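Local coordinates for protein CalS13 (Micromonospora echinospora, PDB 4ZAS) that probably transfers an amino group to a nucleotide-linked keto sugar with the help of pyridoxal 5'-phosphate, at residues Ala149-Ala154 against Arg179-Tyr184; Arg293-Asn298 against Gly385-Glu390; Trp326-Lys331 against Val380-Gly385. All coordinates share one frame; numbering follows the deposited sequence.

Interaction 1: Ala149-Ala154 against Arg179-Tyr184; sequences AKISPA and RATAGY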
loop_
_atom_site.group_PDB
_atom_site.type_symbol
_atom_site.label_atom_id
_atom_site.label_comp_id
_atom_site.label_asym_id
_atom_site.label_seq_id
_atom_site.Cartn_x
_atom_site.Cartn_y
_atom_site.Cartn_z
ATOM N N ALA A 149 -33.797 1.670 4.309
ATOM C CA ALA A 149 -34.449 2.868 3.782
ATOM C C ALA A 149 -33.559 3.610 2.758
ATOM O O ALA A 149 -34.053 4.313 1.879
ATOM C CB ALA A 149 -34.872 3.799 4.941
ATOM N N LYS A 150 -32.246 3.489 2.897
ATOM C CA LYS A 150 -31.337 4.298 2.093
ATOM C C LYS A 150 -30.811 3.567 0.858
ATOM O O LYS A 150 -30.151 4.168 0.010
ATOM C CB LYS A 150 -30.173 4.777 2.971
ATOM C CG LYS A 150 -30.617 5.785 4.020
ATOM C CD LYS A 150 -29.487 6.241 4.914
ATOM C CE LYS A 150 -29.950 7.378 5.804
ATOM N NZ LYS A 150 -28.955 7.632 6.849
ATOM N N ILE A 151 -31.118 2.279 0.735
ATOM C CA ILE A 151 -30.671 1.536 -0.438
ATOM C C ILE A 151 -31.413 2.070 -1.636
ATOM O O ILE A 151 -32.608 2.339 -1.586
ATOM C CB ILE A 151 -30.854 0.033 -0.280
ATOM C CG1 ILE A 151 -29.767 -0.516 0.637
ATOM C CG2 ILE A 151 -30.718 -0.651 -1.623
ATOM C CD1 ILE A 151 -29.851 -2.000 0.831
ATOM N N SER A 152 -30.658 2.283 -2.695
ATOM C CA SER A 152 -31.109 2.998 -3.870
ATOM C C SER A 152 -30.528 2.305 -5.108
ATOM O O SER A 152 -29.595 1.506 -4.987
ATOM C CB SER A 152 -30.661 4.462 -3.759
ATOM O OG SER A 152 -30.719 5.148 -4.986
ATOM N N PRO A 153 -31.092 2.576 -6.297
ATOM C CA PRO A 153 -30.450 2.125 -7.538
ATOM C C PRO A 153 -29.011 2.638 -7.671
ATOM O O PRO A 153 -28.237 2.074 -8.446
ATOM C CB PRO A 153 -31.334 2.730 -8.633
ATOM C CG PRO A 153 -32.665 2.859 -8.004
ATOM C CD PRO A 153 -32.427 3.150 -6.542
ATOM N N ALA A 154 -28.675 3.687 -6.919
ATOM C CA ALA A 154 -27.350 4.294 -6.937
ATOM C C ALA A 154 -26.341 3.593 -6.035
ATOM O O ALA A 154 -25.148 3.875 -6.096
ATOM C CB ALA A 154 -27.455 5.758 -6.546
ATOM N N ARG A 179 -34.348 -7.709 0.002
ATOM C CA ARG A 179 -35.671 -7.081 -0.131
ATOM C C ARG A 179 -35.584 -5.712 -0.829
ATOM O O ARG A 179 -36.380 -5.413 -1.714
ATOM C CB ARG A 179 -36.355 -6.978 1.239
ATOM C CG ARG A 179 -37.736 -6.331 1.231
ATOM C CD ARG A 179 -38.312 -6.232 2.645
ATOM N NE ARG A 179 -39.736 -5.889 2.677
ATOM C CZ ARG A 179 -40.730 -6.769 2.626
ATOM N NH1 ARG A 179 -40.462 -8.062 2.502
ATOM N NH2 ARG A 179 -41.992 -6.354 2.672
ATOM N N ALA A 180 -34.615 -4.892 -0.438
ATOM C CA ALA A 180 -34.458 -3.545 -1.000
ATOM C C ALA A 180 -34.106 -3.549 -2.495
ATOM O O ALA A 180 -34.469 -2.630 -3.231
ATOM C CB ALA A 180 -33.391 -2.769 -0.217
ATOM N N THR A 181 -33.364 -4.559 -2.937
ATOM C CA THR A 181 -32.846 -4.574 -4.299
ATOM C C THR A 181 -33.525 -5.619 -5.195
ATOM O O THR A 181 -32.927 -6.119 -6.138
ATOM C CB THR A 181 -31.326 -4.832 -4.282
ATOM O OG1 THR A 181 -31.066 -6.181 -3.866
ATOM C CG2 THR A 181 -30.653 -3.891 -3.316
ATOM N N ALA A 182 -34.800 -5.880 -4.948
ATOM C CA ALA A 182 -35.527 -6.925 -5.663
ATOM C C ALA A 182 -35.503 -6.759 -7.186
ATOM O O ALA A 182 -35.127 -7.688 -7.895
ATOM C CB ALA A 182 -36.943 -6.988 -5.174
ATOM N N GLY A 183 -35.893 -5.597 -7.697
ATOM C CA GLY A 183 -35.934 -5.415 -9.141
ATOM C C GLY A 183 -34.639 -4.981 -9.818
ATOM O O GLY A 183 -34.518 -5.029 -11.041
ATOM N N TYR A 184 -33.658 -4.607 -9.005
ATOM C CA TYR A 184 -32.508 -3.813 -9.435
ATOM C C TYR A 184 -31.613 -4.304 -10.587
ATOM O O TYR A 184 -30.761 -3.551 -11.057
ATOM C CB TYR A 184 -31.606 -3.586 -8.217
ATOM C CG TYR A 184 -32.064 -2.485 -7.291
ATOM C CD1 TYR A 184 -33.327 -1.915 -7.413
ATOM C CD2 TYR A 184 -31.214 -1.997 -6.306
ATOM C CE1 TYR A 184 -33.726 -0.898 -6.571
ATOM C CE2 TYR A 184 -31.606 -0.987 -5.462
ATOM C CZ TYR A 184 -32.855 -0.441 -5.599
ATOM O OH TYR A 184 -33.222 0.568 -4.749
#

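Interaction 2: Arg293-Asn298 against Gly385-Glu390; sequences RRHREN and GWWLTE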
loop_
_atom_site.group_PDB
_atom_site.type_symbol
_atom_site.label_atom_id
_atom_site.label_comp_id
_atom_site.label_asym_id
_atom_site.label_seq_id
_atom_site.Cartn_x
_atom_site.Cartn_y
_atom_site.Cartn_z
ATOM N N ARG A 293 -8.621 -16.570 23.243
ATOM C CA ARG A 293 -9.319 -17.171 24.376
ATOM C C ARG A 293 -9.216 -16.252 25.594
ATOM O O ARG A 293 -10.174 -16.105 26.353
ATOM C CB ARG A 293 -8.745 -18.549 24.702
ATOM C CG ARG A 293 -9.560 -19.351 25.687
ATOM C CD ARG A 293 -8.726 -20.451 26.356
ATOM N NE ARG A 293 -7.622 -19.885 27.123
ATOM C CZ ARG A 293 -7.756 -19.376 28.347
ATOM N NH1 ARG A 293 -8.945 -19.369 28.942
ATOM N NH2 ARG A 293 -6.705 -18.868 28.977
ATOM N N ARG A 294 -8.060 -15.612 25.767
ATOM C CA ARG A 294 -7.876 -14.710 26.898
ATOM C C ARG A 294 -8.712 -13.426 26.736
ATOM O O ARG A 294 -9.291 -12.946 27.712
ATOM C CB ARG A 294 -6.398 -14.363 27.087
ATOM C CG ARG A 294 -5.573 -15.462 27.760
ATOM C CD ARG A 294 -4.224 -14.909 28.221
ATOM N NE ARG A 294 -3.106 -15.628 27.621
ATOM C CZ ARG A 294 -1.901 -15.099 27.423
ATOM N NH1 ARG A 294 -1.656 -13.847 27.793
ATOM N NH2 ARG A 294 -0.939 -15.822 26.852
ATOM N N HIS A 295 -8.784 -12.882 25.513
ATOM C CA HIS A 295 -9.660 -11.741 25.233
ATOM C C HIS A 295 -11.102 -12.070 25.699
ATOM O O HIS A 295 -11.735 -11.292 26.423
ATOM C CB HIS A 295 -9.664 -11.389 23.732
ATOM C CG HIS A 295 -8.597 -10.421 23.293
ATOM N ND1 HIS A 295 -8.885 -9.139 22.870
ATOM C CD2 HIS A 295 -7.254 -10.568 23.151
ATOM C CE1 HIS A 295 -7.766 -8.532 22.504
ATOM N NE2 HIS A 295 -6.760 -9.375 22.671
ATOM N N ARG A 296 -11.619 -13.225 25.284
ATOM C CA ARG A 296 -13.004 -13.571 25.573
ATOM C C ARG A 296 -13.248 -13.820 27.036
ATOM O O ARG A 296 -14.312 -13.479 27.557
ATOM C CB ARG A 296 -13.442 -14.789 24.756
ATOM C CG ARG A 296 -13.688 -14.462 23.310
ATOM C CD ARG A 296 -13.893 -15.689 22.473
ATOM N NE ARG A 296 -14.370 -15.320 21.145
ATOM C CZ ARG A 296 -14.238 -16.082 20.064
ATOM N NH1 ARG A 296 -13.620 -17.257 20.135
ATOM N NH2 ARG A 296 -14.710 -15.658 18.904
ATOM N N GLU A 297 -12.269 -14.437 27.690
ATOM C CA GLU A 297 -12.368 -14.736 29.114
ATOM C C GLU A 297 -12.421 -13.437 29.917
ATOM O O GLU A 297 -13.208 -13.310 30.856
ATOM C CB GLU A 297 -11.202 -15.615 29.553
ATOM C CG GLU A 297 -10.988 -15.649 31.038
ATOM C CD GLU A 297 -9.829 -16.533 31.425
ATOM O OE1 GLU A 297 -9.017 -16.880 30.536
ATOM O OE2 GLU A 297 -9.730 -16.876 32.621
ATOM N N ASN A 298 -11.594 -12.469 29.530
ATOM C CA ASN A 298 -11.592 -11.169 30.177
ATOM C C ASN A 298 -12.911 -10.445 29.906
ATOM O O ASN A 298 -13.450 -9.798 30.801
ATOM C CB ASN A 298 -10.407 -10.309 29.702
ATOM C CG ASN A 298 -9.053 -10.902 30.085
ATOM O OD1 ASN A 298 -8.956 -11.682 31.028
ATOM N ND2 ASN A 298 -7.995 -10.506 29.368
ATOM N N GLY A 385 -7.633 -7.115 26.392
ATOM C CA GLY A 385 -6.764 -8.076 25.714
ATOM C C GLY A 385 -5.991 -9.119 26.521
ATOM O O GLY A 385 -6.093 -9.181 27.750
ATOM N N TRP A 386 -5.212 -9.938 25.808
ATOM C CA TRP A 386 -4.493 -11.100 26.356
ATOM C C TRP A 386 -3.365 -10.764 27.344
ATOM O O TRP A 386 -2.840 -11.654 28.011
ATOM C CB TRP A 386 -3.916 -11.950 25.205
ATOM C CG TRP A 386 -3.134 -11.135 24.200
ATOM C CD1 TRP A 386 -3.589 -10.650 23.003
ATOM C CD2 TRP A 386 -1.777 -10.674 24.330
ATOM N NE1 TRP A 386 -2.595 -9.929 22.377
ATOM C CE2 TRP A 386 -1.475 -9.930 23.165
ATOM C CE3 TRP A 386 -0.788 -10.824 25.314
ATOM C CZ2 TRP A 386 -0.227 -9.331 22.957
ATOM C CZ3 TRP A 386 0.452 -10.230 25.105
ATOM C CH2 TRP A 386 0.721 -9.497 23.928
ATOM N N TRP A 387 -2.968 -9.497 27.411
ATOM C CA TRP A 387 -1.859 -9.074 28.279
ATOM C C TRP A 387 -2.316 -8.740 29.694
ATOM O O TRP A 387 -1.492 -8.478 30.577
ATOM C CB TRP A 387 -1.162 -7.854 27.692
ATOM C CG TRP A 387 -2.132 -6.740 27.438
ATOM C CD1 TRP A 387 -2.452 -5.724 28.294
ATOM C CD2 TRP A 387 -2.929 -6.541 26.257
ATOM N NE1 TRP A 387 -3.384 -4.895 27.712
ATOM C CE2 TRP A 387 -3.699 -5.377 26.465
ATOM C CE3 TRP A 387 -3.062 -7.229 25.045
ATOM C CZ2 TRP A 387 -4.595 -4.880 25.498
ATOM C CZ3 TRP A 387 -3.948 -6.726 24.073
ATOM C CH2 TRP A 387 -4.699 -5.561 24.312
ATOM N N LEU A 388 -3.628 -8.721 29.907
ATOM C CA LEU A 388 -4.152 -8.427 31.233
ATOM C C LEU A 388 -3.914 -9.576 32.213
ATOM O O LEU A 388 -4.364 -10.698 31.994
ATOM C CB LEU A 388 -5.648 -8.124 31.173
ATOM C CG LEU A 388 -6.137 -6.853 30.494
ATOM C CD1 LEU A 388 -7.609 -6.640 30.819
ATOM C CD2 LEU A 388 -5.327 -5.689 30.976
ATOM N N THR A 389 -3.246 -9.281 33.322
ATOM C CA THR A 389 -3.149 -10.254 34.397
ATOM C C THR A 389 -4.448 -10.250 35.163
ATOM O O THR A 389 -5.249 -9.316 35.048
ATOM C CB THR A 389 -2.037 -9.931 35.375
ATOM O OG1 THR A 389 -2.400 -8.750 36.107
ATOM C CG2 THR A 389 -0.718 -9.724 34.645
ATOM N N GLU A 390 -4.650 -11.286 35.959
ATOM C CA GLU A 390 -5.850 -11.366 36.778
ATOM C C GLU A 390 -5.938 -10.135 37.688
ATOM O O GLU A 390 -7.006 -9.559 37.848
ATOM C CB GLU A 390 -5.874 -12.667 37.570
ATOM C CG GLU A 390 -7.262 -13.049 38.038
ATOM C CD GLU A 390 -7.299 -14.407 38.718
ATOM O OE1 GLU A 390 -7.317 -15.432 37.996
ATOM O OE2 GLU A 390 -7.292 -14.442 39.969
#

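Interaction 3: Trp326-Lys331 against Val380-Gly385; sequences WMYPLK and VHIPVG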
loop_
_atom_site.group_PDB
_atom_site.type_symbol
_atom_site.label_atom_id
_atom_site.label_comp_id
_atom_site.label_asym_id
_atom_site.label_seq_id
_atom_site.Cartn_x
_atom_site.Cartn_y
_atom_site.Cartn_z
ATOM N N TRP A 326 -11.877 -7.257 20.720
ATOM C CA TRP A 326 -10.554 -6.669 20.507
ATOM C C TRP A 326 -10.269 -5.601 21.556
ATOM O O TRP A 326 -9.131 -5.442 22.024
ATOM C CB TRP A 326 -10.453 -6.063 19.108
ATOM C CG TRP A 326 -9.083 -5.582 18.777
ATOM C CD1 TRP A 326 -7.917 -6.290 18.881
ATOM C CD2 TRP A 326 -8.724 -4.289 18.279
ATOM N NE1 TRP A 326 -6.860 -5.519 18.468
ATOM C CE2 TRP A 326 -7.329 -4.286 18.092
ATOM C CE3 TRP A 326 -9.447 -3.140 17.962
ATOM C CZ2 TRP A 326 -6.644 -3.173 17.615
ATOM C CZ3 TRP A 326 -8.758 -2.030 17.480
ATOM C CH2 TRP A 326 -7.377 -2.058 17.316
ATOM N N MET A 327 -11.312 -4.823 21.844
ATOM C CA MET A 327 -11.358 -3.920 22.979
ATOM C C MET A 327 -12.713 -4.137 23.640
ATOM O O MET A 327 -13.578 -4.756 23.053
ATOM C CB MET A 327 -11.164 -2.468 22.534
ATOM C CG MET A 327 -9.773 -2.187 22.015
ATOM S SD MET A 327 -9.527 -0.510 21.398
ATOM C CE MET A 327 -10.610 -0.517 19.998
ATOM N N TYR A 328 -12.900 -3.662 24.863
ATOM C CA TYR A 328 -14.196 -3.802 25.521
ATOM C C TYR A 328 -14.923 -2.448 25.537
ATOM O O TYR A 328 -14.388 -1.462 26.058
ATOM C CB TYR A 328 -14.029 -4.340 26.945
ATOM C CG TYR A 328 -15.333 -4.732 27.596
ATOM C CD1 TYR A 328 -16.099 -3.802 28.271
ATOM C CD2 TYR A 328 -15.806 -6.030 27.509
ATOM C CE1 TYR A 328 -17.293 -4.150 28.854
ATOM C CE2 TYR A 328 -17.003 -6.390 28.082
ATOM C CZ TYR A 328 -17.746 -5.452 28.758
ATOM O OH TYR A 328 -18.936 -5.824 29.347
ATOM N N PRO A 329 -16.132 -2.395 24.947
ATOM C CA PRO A 329 -16.968 -1.196 24.825
ATOM C C PRO A 329 -17.839 -0.917 26.060
ATOM O O PRO A 329 -18.335 -1.861 26.684
ATOM C CB PRO A 329 -17.859 -1.521 23.630
ATOM C CG PRO A 329 -18.036 -2.969 23.714
ATOM C CD PRO A 329 -16.743 -3.538 24.253
ATOM N N LEU A 330 -17.996 0.365 26.403
ATOM C CA LEU A 330 -18.963 0.826 27.386
ATOM C C LEU A 330 -19.604 2.117 26.877
ATOM O O LEU A 330 -18.988 2.849 26.106
ATOM C CB LEU A 330 -18.309 1.089 28.743
ATOM C CG LEU A 330 -17.790 -0.096 29.547
ATOM C CD1 LEU A 330 -17.202 0.401 30.872
ATOM C CD2 LEU A 330 -18.893 -1.130 29.756
ATOM N N LYS A 331 -20.835 2.399 27.285
ATOM C CA LYS A 331 -21.367 3.742 27.079
ATOM C C LYS A 331 -21.551 4.407 28.442
ATOM O O LYS A 331 -22.336 3.934 29.266
ATOM C CB LYS A 331 -22.665 3.704 26.285
ATOM C CG LYS A 331 -22.486 3.121 24.902
ATOM C CD LYS A 331 -23.808 2.891 24.233
ATOM C CE LYS A 331 -24.511 1.678 24.840
ATOM N NZ LYS A 331 -25.907 1.526 24.336
ATOM N N VAL A 380 -16.779 4.464 24.858
ATOM C CA VAL A 380 -15.428 4.488 25.365
ATOM C C VAL A 380 -14.915 3.058 25.362
ATOM O O VAL A 380 -15.705 2.127 25.419
ATOM C CB VAL A 380 -15.367 5.128 26.764
ATOM C CG1 VAL A 380 -15.957 4.191 27.834
ATOM C CG2 VAL A 380 -13.960 5.468 27.094
ATOM N N HIS A 381 -13.603 2.871 25.266
ATOM C CA HIS A 381 -13.052 1.524 25.214
ATOM C C HIS A 381 -12.018 1.300 26.303
ATOM O O HIS A 381 -11.173 2.163 26.556
ATOM C CB HIS A 381 -12.440 1.263 23.839
ATOM C CG HIS A 381 -13.421 1.404 22.717
ATOM N ND1 HIS A 381 -13.717 2.619 22.138
ATOM C CD2 HIS A 381 -14.201 0.491 22.092
ATOM C CE1 HIS A 381 -14.622 2.445 21.189
ATOM N NE2 HIS A 381 -14.934 1.162 21.141
ATOM N N ILE A 382 -12.062 0.123 26.917
ATOM C CA ILE A 382 -11.191 -0.183 28.038
ATOM C C ILE A 382 -10.429 -1.467 27.689
ATOM O O ILE A 382 -10.928 -2.304 26.934
ATOM C CB ILE A 382 -11.985 -0.313 29.349
ATOM C CG1 ILE A 382 -12.850 -1.572 29.318
ATOM C CG2 ILE A 382 -12.828 0.927 29.588
ATOM C CD1 ILE A 382 -13.529 -1.859 30.603
ATOM N N PRO A 383 -9.214 -1.626 28.235
ATOM C CA PRO A 383 -8.353 -2.773 27.948
ATOM C C PRO A 383 -9.016 -4.077 28.302
ATOM O O PRO A 383 -9.569 -4.167 29.390
ATOM C CB PRO A 383 -7.141 -2.536 28.845
ATOM C CG PRO A 383 -7.137 -1.080 29.096
ATOM C CD PRO A 383 -8.576 -0.694 29.174
ATOM N N VAL A 384 -8.952 -5.062 27.411
ATOM C CA VAL A 384 -9.594 -6.353 27.630
ATOM C C VAL A 384 -8.713 -7.479 27.094
ATOM O O VAL A 384 -8.996 -8.654 27.338
ATOM C CB VAL A 384 -11.005 -6.382 26.972
ATOM C CG1 VAL A 384 -10.887 -6.513 25.468
ATOM C CG2 VAL A 384 -11.895 -7.492 27.571
ATOM N N GLY A 385 -7.633 -7.115 26.392
ATOM C CA GLY A 385 -6.764 -8.076 25.714
ATOM C C GLY A 385 -5.991 -9.119 26.521
ATOM O O GLY A 385 -6.093 -9.181 27.750
HETATM O O HOH W 1 -8.026 -4.490 24.779
#

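Interaction 1: Ala149-Ala154 against Arg179-Tyr184
Tyr184 reaches across to Pro153 with its ring lying against the pyrrolidine. Pro153 CA stands over one face of the ring, 4.2 Å from the centroid, in a CH-pi contact. The opposite face rests near its rim on Ala180 O and Thr181 CA of its own turn, so the phenol is sandwiched between the two segments. Proline suits this place because its compact, rigid ring sets aliphatic C-H groups against the aromatic face; Pro153 N, 3.3 Å from Tyr184 OH, has no hydrogen to share. Ile151 fills the other half. Its CG2 is anti to the backbone N (chi1 of CG1 -76°), which puts this methyl 3.7 Å from both Ala180 CB and Thr181 CG2 and 4.0 Å from Tyr184 CE2. The small Ala180 lets the branched Ile151 come close, while Thr181 turns its methyl to the contact and gives its hydroxyl to Val177 O. Ser152 OG accepts from Ala154 N, an ST turn that shapes the chain around Pro153. Helices 144-150 and 170-180 meet where each runs out. Helix 170-180 makes the beta-alpha-beta crossover between parallel strands 155-161 and 189-193, typical of the large domain of fold-type I pyridoxal phosphate enzymes.

Interaction 2: Arg293-Asn298 against Gly385-Glu390
His295 and Arg294, on helix 275-305, meet Gly385 and Trp386 at the start of a type I beta turn, Gly385 to Leu388. The contact fixes this turn, which follows strand 379-382 and comes ahead of helix 390-401, against the long helix in the C-terminal part of the fold. The non-polar part of the contact is aromatic. Gly385 CA lies over the centre of the His295 ring, 3.4 Å from the centroid, a CH-pi contact, and the same carbon also lies near the rim of one face of the Trp387 indole. Glycine fits here because, with no side chain, both rings can close on its alpha carbon. Within the turn, Trp387 CE3 sits over the centre of one face of the Trp386 indole. His295 and Trp386 run side by side and meet rim to rim, with NE2 of His295 3.4 Å from CD1 of Trp386 and the planes at 49°. The three rings form an aromatic cluster, and His295 ND1 is held outside it by Phe325 O.

The polar contacts come from Asn298 and Arg294. Asn298 is a buried amide whose ends have separate partners: ND2 gives a hydrogen bond to Val384 O and lies 2.8 Å from Gly385 O, while OD1 accepts from Arg393 NH1. Leu388 CB packs 3.8 Å from Asn298 ND2, an apolar neighbour for the amide. Arg294 NE is paired with Glu290. The long Arg294 side chain, bent at chi3 (-122°), brings NH1 to Trp386 O, 2.5 Å away; this bond is unusually short and its N-H...O angle is only 131°, so its exact geometry is doubtful.

Interaction 3: Trp326-Lys331 against Val380-Gly385
Val380 pairs with Leu330 at one end of the antiparallel contact between strands 328-332 and 379-382, whose short segments run at 140° to each other. This is an edge pairing of the three-stranded antiparallel sheet 312-313, 328-332, 379-382, which packs against helices. Leu330 N binds Val380 O and Val380 N binds Leu330 O, a hydrogen-bonded pair, and Val380 CG1 packs on Leu330 CB at 4.0 Å. The face they share is continued by Phe338 and Met339 of helix 335-344 at Val380.

His381 stands opposite Pro329, both on the other face of the sheet from Val380 and Leu330, a non-hydrogen-bonded pair where proline costs no bond to its neighbour. His381 CA makes a C-H...O contact to Tyr328 O at 3.4 Å. Met327 CE lies over one face of the imidazole, a flexible thioether following the flat ring, while ND1 and NE2 meet Ser350 O and Trp163 NE1.

Ile382 returns to the face of Val380 and Leu330 and pairs with Tyr328 through two bonds, Tyr328 N to Ile382 O at 3.2 Å and Ile382 N to Tyr328 O at 2.9 Å. The two side chains lie side by side, with Ile382 CG1 3.8 Å from Tyr328 CB. Helix 390-401 packs on Ile382 through Val396 and Ile400, and Tyr328 OH reaches Asp303.

Beyond Ile382, Val384 continues the contact. Its CG1, between the backbone N and the carbonyl carbon (chi1 75°), comes 3.5 Å from Tyr328 N. Val384 CB and Tyr328 CB are 3.6 Å apart, the side chains crossing at about a right angle. A water links Val384 N to Trp326 O.

The four backbone bonds satisfy both hydrogen-bonded pairs, while the histidine, bonded at both nitrogens, is probably a neutral ring protonated on ND1.

Overall arrangement
Following the chain from the N terminus, interaction 1 closes first: it joins the ends of helices 144-150 and 170-180 at the surface of the large domain, around strand 155-161 and most of helix 170-180. Interaction 2 then opens on the long helix 275-305 and does not close until 385-390. Interaction 3, from 326-331 to 380-385, is nested inside that loop, and the two share Gly385. They touch, with Asn298 ND2 of one probably hydrogen-bonded to Val384 O of the other, and so join helix 275-305, the three-stranded antiparallel sheet and the approach to helix 390-401. Interaction 1 stands apart, its centre about 42 Å from that of interaction 2, on the opposite side of the chain's centre.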